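Peptidase, zinc-dependent (PDB 3LMC) probably acts as a zinc-dependent metallopeptidase of family M54, and holds one zinc ion and one iron ion in separate sites. Local coordinates at residues E21-V26 / R142-G147; K55-L60 / L115-V120; F63-P68 / F80-N85. One frame throughout, in Å; residues are numbered along the deposited sequence.

Interaction 1. Residues E21-V26 / R142-G147; sequences EELSAV and RIVKEG
Helix segments 21-26 and 142-147 run in roughly the same direction, their axes at 41° and 9.4 Å apart at closest approach, with Leu23 facing Val144 where the backbones come nearest. No hydrogen bond joins them; the contact is one of methyl and methylene groups, packed on each other and on the backbone of helix 136-154. Val144 sits in the middle and touches Glu22, Leu23 and Val26. Its CG1 lies anti to the backbone N (chi1 168°) and meets Val26 CG1 at 4.3 Å, while CG2 reaches Glu22 CB at 3.7 Å, Glu22 and Val144 crossing at about a right angle. The carboxylate of Glu22 is paired elsewhere, in a salt bridge to Lys181. Leu23 passes on the other flank of the valine: its CD2 rests 3.4 Å from Val144 O and 3.9 Å from Gly147 C, where Gly147 has no side chain to stand in the way. An alanine in place of Val144 would probably open a gap between the helices, leaving Glu22 CB and Val26 CG1 without their methyl partners. Helix 136-154 carries the HExxH sequence whose His149 and His153 bind zinc, so the contact backs the metal-bearing helix of a zincin-type peptidase.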
loop_
_atom_site.group_PDB
_atom_site.type_symbol
_atom_site.label_atom_id
_atom_site.label_comp_id
_atom_site.label_asym_id
_atom_site.label_seq_id
_atom_site.Cartn_x
_atom_site.Cartn_y
_atom_site.Cartn_z
ATOM N N GLU A 21 5.457 6.960 9.410
ATOM C CA GLU A 21 5.964 8.334 9.529
ATOM C C GLU A 21 6.612 8.830 8.247
ATOM O O GLU A 21 6.446 9.990 7.884
ATOM C CB GLU A 21 6.925 8.459 10.727
ATOM C CG GLU A 21 6.199 8.265 12.057
ATOM C CD GLU A 21 7.132 8.082 13.230
ATOM O OE1 GLU A 21 8.361 8.237 13.049
ATOM O OE2 GLU A 21 6.628 7.788 14.337
ATOM N N GLU A 22 7.331 7.943 7.558
ATOM C CA GLU A 22 7.955 8.275 6.275
ATOM C C GLU A 22 6.938 8.355 5.127
ATOM O O GLU A 22 7.116 9.129 4.182
ATOM C CB GLU A 22 9.018 7.240 5.930
ATOM C CG GLU A 22 10.100 7.085 6.971
ATOM C CD GLU A 22 11.386 6.508 6.387
ATOM O OE1 GLU A 22 11.466 6.340 5.150
ATOM O OE2 GLU A 22 12.323 6.250 7.162
ATOM N N LEU A 23 5.890 7.536 5.194
ATOM C CA LEU A 23 4.821 7.630 4.221
ATOM C C LEU A 23 4.206 9.001 4.395
ATOM O O LEU A 23 3.958 9.707 3.423
ATOM C CB LEU A 23 3.760 6.549 4.433
ATOM C CG LEU A 23 3.976 5.181 3.778
ATOM C CD1 LEU A 23 2.792 4.251 4.063
ATOM C CD2 LEU A 23 4.175 5.359 2.273
ATOM N N SER A 24 3.966 9.389 5.641
ATOM C CA SER A 24 3.363 10.694 5.895
ATOM C C SER A 24 4.251 11.846 5.400
ATOM O O SER A 24 3.746 12.824 4.866
ATOM C CB SER A 24 3.060 10.868 7.378
ATOM O OG SER A 24 2.678 12.204 7.641
ATOM N N ALA A 25 5.568 11.732 5.578
ATOM C CA ALA A 25 6.480 12.799 5.158
ATOM C C ALA A 25 6.558 12.927 3.649
ATOM O O ALA A 25 6.506 14.023 3.122
ATOM C CB ALA A 25 7.874 12.599 5.739
ATOM N N VAL A 26 6.672 11.802 2.954
ATOM C CA VAL A 26 6.844 11.814 1.505
ATOM C C VAL A 26 5.550 12.234 0.780
ATOM O O VAL A 26 5.596 12.921 -0.243
ATOM C CB VAL A 26 7.423 10.457 0.969
ATOM C CG1 VAL A 26 6.418 9.314 1.116
ATOM C CG2 VAL A 26 7.864 10.607 -0.477
ATOM N N ARG A 142 11.896 0.222 1.230
ATOM C CA ARG A 142 11.165 -0.375 0.117
ATOM C C ARG A 142 9.656 -0.258 0.274
ATOM O O ARG A 142 8.964 0.144 -0.670
ATOM C CB ARG A 142 11.589 -1.828 -0.069
ATOM C CG ARG A 142 13.033 -1.946 -0.519
ATOM C CD ARG A 142 13.540 -3.395 -0.388
ATOM N NE ARG A 142 14.879 -3.517 -0.943
ATOM C CZ ARG A 142 15.812 -4.349 -0.481
ATOM N NH1 ARG A 142 15.555 -5.145 0.554
ATOM N NH2 ARG A 142 17.012 -4.368 -1.050
ATOM N N ILE A 143 9.146 -0.565 1.466
ATOM C CA ILE A 143 7.702 -0.454 1.712
ATOM C C ILE A 143 7.199 0.974 1.567
ATOM O O ILE A 143 6.099 1.203 1.082
ATOM C CB ILE A 143 7.307 -0.935 3.110
ATOM C CG1 ILE A 143 7.719 -2.396 3.301
ATOM C CG2 ILE A 143 5.787 -0.755 3.330
ATOM C CD1 ILE A 143 7.354 -2.960 4.665
ATOM N N VAL A 144 7.996 1.937 2.017
ATOM C CA VAL A 144 7.608 3.331 1.923
ATOM C C VAL A 144 7.493 3.742 0.463
ATOM O O VAL A 144 6.532 4.399 0.064
ATOM C CB VAL A 144 8.660 4.235 2.568
ATOM C CG1 VAL A 144 8.397 5.707 2.193
ATOM C CG2 VAL A 144 8.686 4.028 4.081
ATOM N N LYS A 145 8.497 3.360 -0.323
ATOM C CA LYS A 145 8.575 3.738 -1.721
ATOM C C LYS A 145 7.456 3.122 -2.563
ATOM O O LYS A 145 6.873 3.785 -3.423
ATOM C CB LYS A 145 9.918 3.298 -2.282
ATOM C CG LYS A 145 11.118 4.112 -1.813
ATOM C CD LYS A 145 12.388 3.371 -2.238
ATOM C CE LYS A 145 13.632 4.153 -1.915
ATOM N NZ LYS A 145 14.790 3.504 -2.594
ATOM N N GLU A 146 7.151 1.854 -2.313
ATOM C CA GLU A 146 6.128 1.164 -3.097
ATOM C C GLU A 146 4.753 1.474 -2.523
ATOM O O GLU A 146 3.763 1.525 -3.251
ATOM C CB GLU A 146 6.388 -0.341 -3.152
ATOM C CG GLU A 146 5.244 -1.151 -3.738
ATOM C CD GLU A 146 5.084 -0.966 -5.240
ATOM O OE1 GLU A 146 5.943 -0.296 -5.859
ATOM O OE2 GLU A 146 4.103 -1.501 -5.803
ATOM N N GLY A 147 4.698 1.711 -1.216
ATOM C CA GLY A 147 3.469 2.160 -0.581
ATOM C C GLY A 147 3.040 3.556 -1.022
ATOM O O GLY A 147 1.863 3.788 -1.286
#

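Interaction 2. Residues K55-L60 / L115-V120; sequences KVLLKL and LGVAIV
The hydrophobic layer between helix 53-66 and the five-stranded mixed sheet is where this contact belongs, in the zincin-like core of the M54 peptidase. Strand 117-120 enters that sheet through a G1 beta bulge, Gly116 and Val117 both facing Tyr112, and Gly116 takes the positive phi of 53° that suits glycine. The helix lies across the strand at 131°, their axes 8.1 Å apart at the closest point.

Leu57 lies at the centre of the contact. Its CG stands anti to the carbonyl carbon (chi1 -68°). Its CD2 rests on the strand, 3.6 Å from the backbone atom Ala118 C and 3.8 Å from Ile119 CB. Nearer the backbone, Leu57 CB is 3.9 Å from Val117 CG2, which also lies against the carbonyl oxygen of Leu57. Val117 and Ile119 thus flank the leucine from alternate positions of the strand, both pointing toward the helix, whereas Ala118 points to the other side of the sheet. One turn apart on the helix, Val56 and Leu60 extend the layer in two directions. Val56 CG1 meets Ile119 CD1 at 3.7 Å, the side chains crossing at about a right angle; Leu60 slides past Val117 in the opposite direction, with CD1 4.0 Å from Val117 CB and 3.8 Å from Ala118 O. At the margin, Leu58 CD2 touches Leu115 CD1 at 3.9 Å.

Neighbouring strands complete the floor: Leu57 also packs on Leu110 and Tyr112 of strand 106-112, and Leu60 on Ile91 and Leu93 of strand 90-94. On the far face of the sheet, Ala118 touches Glu150 and Leu154 of the zinc-binding helix 136-154.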
loop_
_atom_site.group_PDB
_atom_site.type_symbol
_atom_site.label_atom_id
_atom_site.label_comp_id
_atom_site.label_asym_id
_atom_site.label_seq_id
_atom_site.Cartn_x
_atom_site.Cartn_y
_atom_site.Cartn_z
ATOM N N LYS A 55 -8.917 -9.422 -5.820
ATOM C CA LYS A 55 -9.873 -9.917 -4.833
ATOM C C LYS A 55 -9.635 -9.371 -3.438
ATOM O O LYS A 55 -10.588 -9.030 -2.731
ATOM C CB LYS A 55 -9.886 -11.440 -4.807
ATOM C CG LYS A 55 -10.683 -12.026 -5.955
ATOM C CD LYS A 55 -10.765 -13.530 -5.878
ATOM C CE LYS A 55 -11.555 -14.064 -7.060
ATOM N NZ LYS A 55 -11.639 -15.537 -7.012
ATOM N N VAL A 56 -8.369 -9.281 -3.037
ATOM C CA VAL A 56 -8.052 -8.732 -1.720
ATOM C C VAL A 56 -8.510 -7.269 -1.654
ATOM O O VAL A 56 -9.056 -6.829 -0.650
ATOM C CB VAL A 56 -6.543 -8.845 -1.385
ATOM C CG1 VAL A 56 -6.256 -8.275 0.005
ATOM C CG2 VAL A 56 -6.061 -10.325 -1.472
ATOM N N LEU A 57 -8.319 -6.518 -2.735
ATOM C CA LEU A 57 -8.670 -5.106 -2.715
ATOM C C LEU A 57 -10.190 -4.899 -2.577
ATOM O O LEU A 57 -10.644 -4.011 -1.846
ATOM C CB LEU A 57 -8.098 -4.391 -3.942
ATOM C CG LEU A 57 -6.571 -4.263 -4.002
ATOM C CD1 LEU A 57 -6.133 -3.696 -5.340
ATOM C CD2 LEU A 57 -6.040 -3.382 -2.867
ATOM N N LEU A 58 -10.967 -5.734 -3.261
ATOM C CA LEU A 58 -12.430 -5.692 -3.159
ATOM C C LEU A 58 -12.866 -6.033 -1.733
ATOM O O LEU A 58 -13.757 -5.395 -1.163
ATOM C CB LEU A 58 -13.068 -6.688 -4.145
ATOM C CG LEU A 58 -12.775 -6.436 -5.628
ATOM C CD1 LEU A 58 -13.451 -7.471 -6.526
ATOM C CD2 LEU A 58 -13.227 -5.035 -6.011
ATOM N N LYS A 59 -12.235 -7.059 -1.168
ATOM C CA LYS A 59 -12.479 -7.444 0.213
ATOM C C LYS A 59 -12.124 -6.306 1.184
ATOM O O LYS A 59 -12.790 -6.123 2.211
ATOM C CB LYS A 59 -11.667 -8.694 0.552
ATOM C CG LYS A 59 -11.999 -9.290 1.879
ATOM C CD LYS A 59 -11.059 -10.458 2.206
ATOM C CE LYS A 59 -11.478 -11.165 3.494
ATOM N NZ LYS A 59 -10.638 -12.365 3.743
ATOM N N LEU A 60 -11.078 -5.549 0.852
ATOM C CA LEU A 60 -10.643 -4.428 1.683
ATOM C C LEU A 60 -11.688 -3.301 1.679
ATOM O O LEU A 60 -11.981 -2.696 2.715
ATOM C CB LEU A 60 -9.308 -3.883 1.179
ATOM C CG LEU A 60 -8.249 -3.550 2.224
ATOM C CD1 LEU A 60 -7.229 -2.583 1.628
ATOM C CD2 LEU A 60 -8.891 -2.964 3.468
ATOM N N LEU A 115 -12.001 2.568 -5.758
ATOM C CA LEU A 115 -12.462 2.265 -4.399
ATOM C C LEU A 115 -11.522 2.763 -3.282
ATOM O O LEU A 115 -11.697 2.418 -2.103
ATOM C CB LEU A 115 -12.702 0.770 -4.223
ATOM C CG LEU A 115 -13.714 0.104 -5.146
ATOM C CD1 LEU A 115 -13.860 -1.373 -4.767
ATOM C CD2 LEU A 115 -15.061 0.821 -5.105
ATOM N N GLY A 116 -10.544 3.590 -3.631
ATOM C CA GLY A 116 -9.647 4.125 -2.620
ATOM C C GLY A 116 -9.011 3.054 -1.741
ATOM O O GLY A 116 -8.877 3.240 -0.531
ATOM N N VAL A 117 -8.624 1.924 -2.333
ATOM C CA VAL A 117 -7.879 0.899 -1.589
ATOM C C VAL A 117 -6.634 0.477 -2.349
ATOM O O VAL A 117 -6.657 0.372 -3.575
ATOM C CB VAL A 117 -8.715 -0.372 -1.327
ATOM C CG1 VAL A 117 -9.816 -0.101 -0.280
ATOM C CG2 VAL A 117 -9.299 -0.921 -2.656
ATOM N N ALA A 118 -5.555 0.218 -1.616
ATOM C CA ALA A 118 -4.305 -0.210 -2.224
ATOM C C ALA A 118 -3.641 -1.256 -1.340
ATOM O O ALA A 118 -4.041 -1.459 -0.186
ATOM C CB ALA A 118 -3.374 0.982 -2.438
ATOM N N ILE A 119 -2.625 -1.921 -1.877
ATOM C CA ILE A 119 -1.963 -2.990 -1.143
ATOM C C ILE A 119 -0.480 -3.040 -1.484
ATOM O O ILE A 119 -0.099 -2.781 -2.629
ATOM C CB ILE A 119 -2.623 -4.372 -1.452
ATOM C CG1 ILE A 119 -2.113 -5.463 -0.508
ATOM C CG2 ILE A 119 -2.378 -4.782 -2.894
ATOM C CD1 ILE A 119 -2.961 -6.780 -0.573
ATOM N N VAL A 120 0.354 -3.344 -0.491
ATOM C CA VAL A 120 1.759 -3.644 -0.750
ATOM C C VAL A 120 2.152 -4.912 -0.001
ATOM O O VAL A 120 1.683 -5.156 1.119
ATOM C CB VAL A 120 2.700 -2.495 -0.360
ATOM C CG1 VAL A 120 2.386 -1.977 1.039
ATOM C CG2 VAL A 120 4.161 -2.968 -0.434
#

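Interaction 3. Residues F63-P68 / F80-N85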
loop_
_atom_site.group_PDB
_atom_site.type_symbol
_atom_site.label_atom_id
_atom_site.label_comp_id
_atom_site.label_asym_id
_atom_site.label_seq_id
_atom_site.Cartn_x
_atom_site.Cartn_y
_atom_site.Cartn_z
ATOM N N PHE A 63 -14.500 -4.463 3.871
ATOM C CA PHE A 63 -14.122 -4.354 5.274
ATOM C C PHE A 63 -14.259 -2.914 5.786
ATOM O O PHE A 63 -14.807 -2.667 6.867
ATOM C CB PHE A 63 -12.680 -4.846 5.482
ATOM C CG PHE A 63 -12.233 -4.783 6.896
ATOM C CD1 PHE A 63 -12.610 -5.773 7.799
ATOM C CD2 PHE A 63 -11.443 -3.728 7.340
ATOM C CE1 PHE A 63 -12.194 -5.720 9.127
ATOM C CE2 PHE A 63 -11.021 -3.668 8.667
ATOM C CZ PHE A 63 -11.400 -4.666 9.560
ATOM N N ARG A 64 -13.743 -1.964 5.019
ATOM C CA ARG A 64 -13.872 -0.565 5.402
ATOM C C ARG A 64 -15.347 -0.185 5.592
ATOM O O ARG A 64 -15.717 0.394 6.612
ATOM C CB ARG A 64 -13.243 0.341 4.347
ATOM C CG ARG A 64 -13.397 1.840 4.629
ATOM C CD ARG A 64 -12.722 2.660 3.519
ATOM N NE ARG A 64 -13.245 2.235 2.230
ATOM C CZ ARG A 64 -12.557 2.239 1.096
ATOM N NH1 ARG A 64 -11.307 2.689 1.071
ATOM N NH2 ARG A 64 -13.132 1.799 -0.016
ATOM N N ARG A 65 -16.187 -0.516 4.616
ATOM C CA ARG A 65 -17.587 -0.103 4.683
ATOM C C ARG A 65 -18.279 -0.710 5.904
ATOM O O ARG A 65 -19.138 -0.078 6.527
ATOM C CB ARG A 65 -18.338 -0.471 3.406
ATOM C CG ARG A 65 -19.838 -0.212 3.491
ATOM C CD ARG A 65 -20.468 -0.118 2.115
ATOM N NE ARG A 65 -20.303 -1.350 1.345
ATOM C CZ ARG A 65 -19.326 -1.565 0.467
ATOM N NH1 ARG A 65 -18.406 -0.632 0.245
ATOM N NH2 ARG A 65 -19.269 -2.717 -0.192
ATOM N N ARG A 66 -17.881 -1.934 6.245
ATOM C CA ARG A 66 -18.447 -2.672 7.372
ATOM C C ARG A 66 -17.881 -2.167 8.709
ATOM O O ARG A 66 -18.420 -2.485 9.770
ATOM C CB ARG A 66 -18.180 -4.178 7.178
ATOM C CG ARG A 66 -18.638 -5.098 8.299
ATOM C CD ARG A 66 -18.382 -6.572 7.962
ATOM N NE ARG A 66 -16.967 -6.941 8.074
ATOM C CZ ARG A 66 -16.444 -7.605 9.103
ATOM N NH1 ARG A 66 -17.217 -7.997 10.121
ATOM N NH2 ARG A 66 -15.146 -7.893 9.112
HETATM N N MSE A 67 -16.821 -1.357 8.665
HETATM C CA MSE A 67 -16.114 -0.960 9.896
HETATM C C MSE A 67 -16.027 0.549 10.168
HETATM O O MSE A 67 -14.931 1.096 10.255
HETATM C CB MSE A 67 -14.701 -1.564 9.923
HETATM C CG MSE A 67 -14.653 -3.092 10.000
HETATM SE SE MSE A 67 -15.501 -3.819 11.641
HETATM C CE MSE A 67 -14.114 -3.447 12.925
ATOM N N PRO A 68 -17.181 1.222 10.324
ATOM C CA PRO A 68 -17.189 2.653 10.650
ATOM C C PRO A 68 -16.440 2.942 11.939
ATOM O O PRO A 68 -15.729 3.952 12.050
ATOM C CB PRO A 68 -18.677 2.959 10.869
ATOM C CG PRO A 68 -19.406 1.898 10.149
ATOM C CD PRO A 68 -18.544 0.679 10.164
ATOM N N PHE A 80 -23.450 9.163 5.284
ATOM C CA PHE A 80 -22.477 9.732 4.356
ATOM C C PHE A 80 -21.296 8.755 4.192
ATOM O O PHE A 80 -20.796 8.555 3.090
ATOM C CB PHE A 80 -21.994 11.093 4.869
ATOM C CG PHE A 80 -20.989 11.780 3.971
ATOM C CD1 PHE A 80 -21.381 12.815 3.135
ATOM C CD2 PHE A 80 -19.651 11.411 3.980
ATOM C CE1 PHE A 80 -20.459 13.453 2.313
ATOM C CE2 PHE A 80 -18.720 12.049 3.159
ATOM C CZ PHE A 80 -19.117 13.061 2.329
ATOM N N TYR A 81 -20.865 8.145 5.291
ATOM C CA TYR A 81 -19.738 7.208 5.274
ATOM C C TYR A 81 -20.075 5.958 4.468
ATOM O O TYR A 81 -19.248 5.454 3.689
ATOM C CB TYR A 81 -19.350 6.834 6.705
ATOM C CG TYR A 81 -18.250 5.798 6.828
ATOM C CD1 TYR A 81 -18.554 4.449 6.976
ATOM C CD2 TYR A 81 -16.909 6.169 6.829
ATOM C CE1 TYR A 81 -17.554 3.492 7.105
ATOM C CE2 TYR A 81 -15.901 5.215 6.961
ATOM C CZ TYR A 81 -16.230 3.883 7.096
ATOM O OH TYR A 81 -15.235 2.933 7.225
ATOM N N ASN A 82 -21.284 5.443 4.670
ATOM C CA ASN A 82 -21.721 4.260 3.939
ATOM C C ASN A 82 -21.648 4.485 2.429
ATOM O O ASN A 82 -21.195 3.606 1.698
ATOM C CB ASN A 82 -23.133 3.832 4.354
ATOM C CG ASN A 82 -23.474 2.422 3.891
ATOM O OD1 ASN A 82 -24.229 2.238 2.936
ATOM N ND2 ASN A 82 -22.904 1.416 4.564
ATOM N N LYS A 83 -22.073 5.661 1.974
ATOM C CA LYS A 83 -22.064 5.965 0.548
ATOM C C LYS A 83 -20.689 6.355 0.037
ATOM O O LYS A 83 -20.325 6.031 -1.091
ATOM C CB LYS A 83 -23.065 7.085 0.222
ATOM C CG LYS A 83 -24.523 6.720 0.504
ATOM C CD LYS A 83 -25.458 7.843 0.097
ATOM C CE LYS A 83 -26.923 7.517 0.390
ATOM N NZ LYS A 83 -27.584 6.695 -0.666
ATOM N N PHE A 84 -19.915 7.058 0.854
ATOM C CA PHE A 84 -18.719 7.692 0.316
ATOM C C PHE A 84 -17.383 7.306 0.966
ATOM O O PHE A 84 -16.401 8.016 0.770
ATOM C CB PHE A 84 -18.873 9.216 0.342
ATOM C CG PHE A 84 -20.102 9.727 -0.382
ATOM C CD1 PHE A 84 -20.248 9.540 -1.747
ATOM C CD2 PHE A 84 -21.084 10.426 0.305
ATOM C CE1 PHE A 84 -21.370 10.027 -2.418
ATOM C CE2 PHE A 84 -22.221 10.928 -0.364
ATOM C CZ PHE A 84 -22.362 10.723 -1.715
ATOM N N ASN A 85 -17.341 6.211 1.731
ATOM C CA ASN A 85 -16.110 5.831 2.435
ATOM C C ASN A 85 -14.893 5.685 1.511
ATOM O O ASN A 85 -13.771 6.009 1.900
ATOM C CB ASN A 85 -16.295 4.563 3.308
ATOM C CG ASN A 85 -16.716 3.335 2.496
ATOM O OD1 ASN A 85 -15.879 2.648 1.912
ATOM N ND2 ASN A 85 -18.020 3.059 2.462
#
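Arg64 crosses the side chains of Tyr81 and Asn85 obliquely, and its atoms can be followed outward from CB. CG, anti to the backbone N (chi1 177°), comes 3.4 Å from Tyr81 OH. CD lies 3.5 Å from Asn85 OD1, and the bend at chi3 brings NE to that same oxygen, donating a hydrogen bond of 2.7 Å with a bent N-H...O angle of 137°. CZ stays near it, while Asn85 O lies over one face of the guanidinium. NH2 forms a salt bridge to Asp61 and a hydrogen bond to Leu115 O, and NH1 hydrogen-bonds Glu89 O and Gly116 O.

Tyr81 OH donates to Arg64 O at 2.7 Å, from above the carbonyl plane, and Met67 N reaches that oxygen from the opposite face. Asn85 ND2 donates to Tyr81 O at 3.0 Å, which fixes the turn of the amide and keeps OD1 toward the arginine; Asn85 CB lies over the centre of the tyrosine ring. Pro68 CG packs on Tyr81 CE1 at 3.9 Å. This is a helix-to-helix contact, away from the metal sites, in which a tyrosine hydroxyl and an asparagine amide fix the last turn of helix 53-66 against helix 78-88.

Overall arrangement
The three contacts illustrate how chemistry follows place in a fold. Interactions 1 and 2 are buried and apolar, on opposite sides of the chain's centre, and they meet where Val120 packs against Glu146 and Ile143; interaction 2 sets helix 53-66 on one face of the central sheet, and interaction 1 sets helix 16-27 against the zinc-bearing helix 136-154, which packs on the other face. Interaction 3 is only partly buried, its centre about 19 Å from that of the chain, and works through directed hydrogen bonds. It shares helix 53-66 with interaction 2, and Arg64 joins the two, probably by hydrogen bonds to the carbonyls of Leu115 and Gly116. Interactions 1 and 3 do not touch.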